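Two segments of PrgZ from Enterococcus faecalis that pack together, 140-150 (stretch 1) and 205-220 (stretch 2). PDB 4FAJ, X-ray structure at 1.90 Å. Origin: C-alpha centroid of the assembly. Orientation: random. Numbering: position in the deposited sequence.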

# COMPACT_ATOMS: atom_id res chain seq x y z
N SER A 140 -1.14 -19.56 -19.40
CA SER A 140 0.04 -18.92 -20.02
C SER A 140 0.12 -17.40 -19.86
O SER A 140 1.22 -16.86 -19.74
CB SER A 140 0.11 -19.28 -21.51
OG SER A 140 0.62 -20.59 -21.64
N ASP A 141 -1.03 -16.72 -19.85
CA ASP A 141 -1.09 -15.30 -19.48
C ASP A 141 -0.49 -15.05 -18.08
O ASP A 141 0.25 -14.08 -17.87
CB ASP A 141 -2.54 -14.76 -19.49
CG ASP A 141 -3.13 -14.63 -20.90
OD1 ASP A 141 -2.40 -14.29 -21.85
OD2 ASP A 141 -4.36 -14.86 -21.03
N PHE A 142 -0.84 -15.92 -17.11
CA PHE A 142 -0.30 -15.79 -15.76
C PHE A 142 1.20 -16.07 -15.70
O PHE A 142 1.96 -15.30 -15.09
CB PHE A 142 -1.05 -16.68 -14.75
CG PHE A 142 -2.40 -16.15 -14.36
CD1 PHE A 142 -2.53 -15.25 -13.31
CD2 PHE A 142 -3.55 -16.58 -15.01
CE1 PHE A 142 -3.78 -14.76 -12.94
CE2 PHE A 142 -4.80 -16.10 -14.64
CZ PHE A 142 -4.91 -15.18 -13.61
N VAL A 143 1.64 -17.15 -16.35
CA VAL A 143 3.06 -17.51 -16.38
C VAL A 143 3.91 -16.34 -16.89
O VAL A 143 4.87 -15.93 -16.23
CB VAL A 143 3.34 -18.76 -17.25
CG1 VAL A 143 4.83 -18.91 -17.51
CG2 VAL A 143 2.77 -20.02 -16.58
N ALA A 144 3.54 -15.80 -18.05
CA ALA A 144 4.27 -14.67 -18.65
C ALA A 144 4.20 -13.39 -17.80
O ALA A 144 5.18 -12.66 -17.73
CB ALA A 144 3.76 -14.39 -20.07
N ALA A 145 3.05 -13.14 -17.16
CA ALA A 145 2.87 -11.97 -16.32
C ALA A 145 3.82 -11.99 -15.13
O ALA A 145 4.45 -10.98 -14.82
CB ALA A 145 1.39 -11.88 -15.81
N TRP A 146 3.91 -13.14 -14.48
CA TRP A 146 4.75 -13.28 -13.29
C TRP A 146 6.24 -13.31 -13.63
O TRP A 146 7.06 -12.77 -12.89
CB TRP A 146 4.36 -14.52 -12.49
CG TRP A 146 2.93 -14.51 -12.01
CD1 TRP A 146 2.04 -13.47 -12.05
CD2 TRP A 146 2.23 -15.60 -11.39
NE1 TRP A 146 0.84 -13.86 -11.52
CE2 TRP A 146 0.93 -15.15 -11.09
CE3 TRP A 146 2.59 -16.90 -11.05
CZ2 TRP A 146 -0.02 -15.96 -10.48
CZ3 TRP A 146 1.63 -17.72 -10.43
CH2 TRP A 146 0.34 -17.23 -10.16
N GLN A 147 6.59 -13.95 -14.74
CA GLN A 147 7.96 -13.88 -15.24
C GLN A 147 8.38 -12.42 -15.45
O GLN A 147 9.51 -12.02 -15.15
CB GLN A 147 8.12 -14.69 -16.53
CG GLN A 147 8.27 -16.19 -16.30
CD GLN A 147 8.51 -16.99 -17.58
OE1 GLN A 147 8.38 -18.22 -17.58
NE2 GLN A 147 8.88 -16.30 -18.65
N ARG A 148 7.44 -11.63 -15.94
CA ARG A 148 7.67 -10.23 -16.22
C ARG A 148 7.93 -9.40 -14.95
O ARG A 148 8.74 -8.48 -14.96
CB ARG A 148 6.46 -9.71 -16.99
CG ARG A 148 6.49 -8.29 -17.44
CD ARG A 148 5.24 -8.04 -18.25
NE ARG A 148 5.09 -6.63 -18.53
CZ ARG A 148 4.25 -5.81 -17.91
NH1 ARG A 148 3.43 -6.24 -16.95
NH2 ARG A 148 4.23 -4.54 -18.28
N VAL A 149 7.25 -9.74 -13.85
CA VAL A 149 7.47 -9.05 -12.57
C VAL A 149 8.87 -9.32 -12.01
O VAL A 149 9.53 -8.39 -11.55
CB VAL A 149 6.41 -9.43 -11.50
CG1 VAL A 149 6.72 -8.76 -10.17
CG2 VAL A 149 5.02 -9.04 -11.97
N VAL A 150 9.32 -10.57 -12.06
CA VAL A 150 10.64 -10.92 -11.50
C VAL A 150 11.83 -10.60 -12.43
O VAL A 150 12.97 -10.51 -11.97
CB VAL A 150 10.72 -12.39 -11.09
CG1 VAL A 150 9.76 -12.67 -9.94
CG2 VAL A 150 10.45 -13.30 -12.28
N LEU A 205 -1.38 -13.73 -1.23
CA LEU A 205 -0.55 -13.05 -2.23
C LEU A 205 -1.16 -13.12 -3.63
O LEU A 205 -1.06 -12.18 -4.42
CB LEU A 205 0.85 -13.64 -2.26
CG LEU A 205 1.70 -13.40 -1.00
CD1 LEU A 205 3.05 -14.03 -1.17
CD2 LEU A 205 1.83 -11.93 -0.71
N LEU A 206 -1.79 -14.26 -3.94
CA LEU A 206 -2.44 -14.47 -5.23
C LEU A 206 -3.66 -13.59 -5.46
O LEU A 206 -4.21 -13.57 -6.57
CB LEU A 206 -2.84 -15.95 -5.40
CG LEU A 206 -1.71 -16.97 -5.41
CD1 LEU A 206 -2.25 -18.40 -5.57
CD2 LEU A 206 -0.66 -16.65 -6.49
N SER A 207 -4.12 -12.88 -4.42
CA SER A 207 -5.22 -11.93 -4.55
C SER A 207 -4.74 -10.50 -4.85
O SER A 207 -5.55 -9.62 -5.13
CB SER A 207 -6.09 -11.93 -3.29
OG SER A 207 -5.41 -11.32 -2.20
N LEU A 208 -3.43 -10.28 -4.77
CA LEU A 208 -2.86 -8.94 -4.90
C LEU A 208 -2.78 -8.53 -6.37
O LEU A 208 -2.50 -9.36 -7.25
CB LEU A 208 -1.46 -8.87 -4.30
CG LEU A 208 -1.33 -9.19 -2.80
CD1 LEU A 208 0.11 -9.05 -2.35
CD2 LEU A 208 -2.25 -8.30 -1.98
N THR A 209 -2.99 -7.24 -6.62
CA THR A 209 -2.91 -6.71 -7.99
C THR A 209 -1.58 -7.08 -8.66
O THR A 209 -1.56 -7.35 -9.86
CB THR A 209 -3.17 -5.18 -8.03
OG1 THR A 209 -2.17 -4.49 -7.27
CG2 THR A 209 -4.56 -4.86 -7.50
N ALA A 210 -0.49 -7.13 -7.91
CA ALA A 210 0.82 -7.53 -8.46
C ALA A 210 0.81 -8.92 -9.11
O ALA A 210 1.59 -9.18 -10.03
CB ALA A 210 1.89 -7.48 -7.37
N TYR A 211 -0.06 -9.81 -8.62
CA TYR A 211 -0.24 -11.15 -9.19
C TYR A 211 -1.32 -11.24 -10.29
O TYR A 211 -1.60 -12.33 -10.80
CB TYR A 211 -0.55 -12.15 -8.05
CG TYR A 211 0.66 -12.66 -7.30
CD1 TYR A 211 1.24 -11.92 -6.27
CD2 TYR A 211 1.22 -13.90 -7.61
CE1 TYR A 211 2.34 -12.41 -5.57
CE2 TYR A 211 2.31 -14.38 -6.93
CZ TYR A 211 2.86 -13.65 -5.91
OH TYR A 211 3.93 -14.17 -5.25
N TYR A 212 -1.92 -10.11 -10.68
CA TYR A 212 -2.92 -10.12 -11.76
C TYR A 212 -2.27 -10.57 -13.07
O TYR A 212 -1.05 -10.41 -13.28
CB TYR A 212 -3.58 -8.74 -11.93
CG TYR A 212 -4.64 -8.36 -10.89
CD1 TYR A 212 -4.80 -9.10 -9.71
CD2 TYR A 212 -5.45 -7.24 -11.07
CE1 TYR A 212 -5.77 -8.73 -8.75
CE2 TYR A 212 -6.41 -6.87 -10.10
CZ TYR A 212 -6.56 -7.61 -8.95
OH TYR A 212 -7.52 -7.24 -8.01
N PRO A 213 -3.07 -11.20 -13.95
CA PRO A 213 -2.54 -11.50 -15.27
C PRO A 213 -2.48 -10.23 -16.12
O PRO A 213 -3.15 -9.25 -15.82
CB PRO A 213 -3.56 -12.47 -15.85
CG PRO A 213 -4.88 -12.05 -15.22
CD PRO A 213 -4.52 -11.48 -13.86
N VAL A 214 -1.67 -10.28 -17.17
CA VAL A 214 -1.78 -9.33 -18.26
C VAL A 214 -1.88 -10.14 -19.53
O VAL A 214 -1.39 -11.27 -19.58
CB VAL A 214 -0.58 -8.35 -18.33
CG1 VAL A 214 -0.66 -7.34 -17.18
CG2 VAL A 214 0.74 -9.09 -18.33
N GLN A 215 -2.53 -9.57 -20.53
CA GLN A 215 -2.82 -10.30 -21.77
C GLN A 215 -1.57 -10.38 -22.63
O GLN A 215 -0.97 -9.35 -22.95
CB GLN A 215 -3.94 -9.62 -22.54
CG GLN A 215 -4.51 -10.47 -23.67
CD GLN A 215 -5.21 -9.65 -24.72
OE1 GLN A 215 -4.64 -8.71 -25.28
NE2 GLN A 215 -6.46 -10.00 -25.01
N GLN A 216 -1.16 -11.59 -23.00
CA GLN A 216 0.05 -11.77 -23.79
C GLN A 216 0.03 -10.96 -25.09
O GLN A 216 1.03 -10.34 -25.45
CB GLN A 216 0.29 -13.24 -24.10
CG GLN A 216 0.84 -14.06 -22.96
CD GLN A 216 0.81 -15.53 -23.27
OE1 GLN A 216 -0.23 -16.19 -23.12
NE2 GLN A 216 1.93 -16.07 -23.72
N LYS A 217 -1.10 -10.97 -25.80
CA LYS A 217 -1.24 -10.25 -27.07
C LYS A 217 -1.01 -8.74 -26.90
O LYS A 217 -0.29 -8.12 -27.68
CB LYS A 217 -2.63 -10.51 -27.66
CG LYS A 217 -2.96 -9.75 -28.95
CD LYS A 217 -4.17 -10.38 -29.66
CE LYS A 217 -4.75 -9.44 -30.71
NZ LYS A 217 -5.51 -8.33 -30.07
N ALA A 218 -1.64 -8.16 -25.87
CA ALA A 218 -1.45 -6.74 -25.54
C ALA A 218 -0.01 -6.40 -25.15
O ALA A 218 0.50 -5.36 -25.56
CB ALA A 218 -2.40 -6.33 -24.40
N ILE A 219 0.63 -7.28 -24.38
CA ILE A 219 2.01 -7.06 -23.96
C ILE A 219 2.95 -7.10 -25.17
O ILE A 219 3.87 -6.29 -25.27
CB ILE A 219 2.46 -8.11 -22.90
CG1 ILE A 219 1.71 -7.90 -21.58
CG2 ILE A 219 3.97 -8.07 -22.69
CD1 ILE A 219 2.17 -6.67 -20.79
N LYS A 220 2.72 -8.04 -26.07
CA LYS A 220 3.52 -8.13 -27.29
C LYS A 220 3.34 -6.89 -28.17
O LYS A 220 4.30 -6.41 -28.78
CB LYS A 220 3.16 -9.37 -28.09
CG LYS A 220 3.58 -10.68 -27.44
CD LYS A 220 2.91 -11.83 -28.18
CE LYS A 220 3.32 -13.18 -27.67
NZ LYS A 220 2.81 -14.25 -28.60
O HOH W 1 1.06 -12.41 -19.88

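The apolar centre is built from Phe142, Ala145 and Trp146 on the helix of stretch 1 and from Tyr211, Pro213 and Val214 in the loop and 3-10 segment before the helix of stretch 2. Pro213 lies over one face of the Phe142 ring. Its CB sits 3.7 Å from the centroid of that ring, 11° off the normal, a CH-pi contact. Pro213 CD also reaches Phe142 CE1 at 3.5 Å. The compact proline ring is well suited to lying against an aromatic face. The backbones come closest here, with Phe142 CA and Pro213 CA 4.9 Å apart. Together the two stretches bury 689 Å² of surface, both sides summed. Ala145 points toward stretch 2, and its small side chain lets the chain pass close by. Ala145 CB is 3.7 Å from Val214 N and 3.8 Å from Val214 CG2. The same contact buries Val214 N, which has no polar partner in the model.

Trp146 does two jobs. Its CA-to-CB bond points sideways, but with chi1 near -60° (m) the end of the indole comes nearer to stretch 2. Tyr211 turns its ring edge toward the face of the indole, with the planes at 75° and Trp146 CE2 3.7 Å from Tyr211 CD2. On the six-membered ring of the indole, Trp146 CH2 meets Leu206 CD2 at 3.8 Å. The polar atom of the ring is also used: Trp146 NE1 donates a hydrogen bond to Tyr211 O at 3.0 Å. Tyr211 lies in a short 3-10 segment, and this bond gives its carbonyl a partner in the buried contact. Nearby, Val149 CG2 packs against Ala210 O at 3.9 Å.

Farther out, Arg148 points toward stretch 2, and its side chain is extended, with the first three chi angles near 180°. Ile219 CD1 lies over one face of the guanidinium, 3.7 Å from Arg148 CZ. Arg148 NH1 and NH2 are hydrogen-bonded elsewhere in the structure, while a face of the group takes the apolar contact.

The polar edge centres on Asp141. Gln216 N, at the start of the second helix, donates a hydrogen bond to Asp141 OD1 at 3.2 Å. A carboxylate suits this place because the first turn of a helix has backbone NH groups without helical partners. Gln215, the N-cap residue, adds a weak capping bond from Ala218 N to Gln215 OE1 at 3.1 Å. One water bridges the backbones, donating to Asp141 O and Val214 O, each 2.7 Å from the water O.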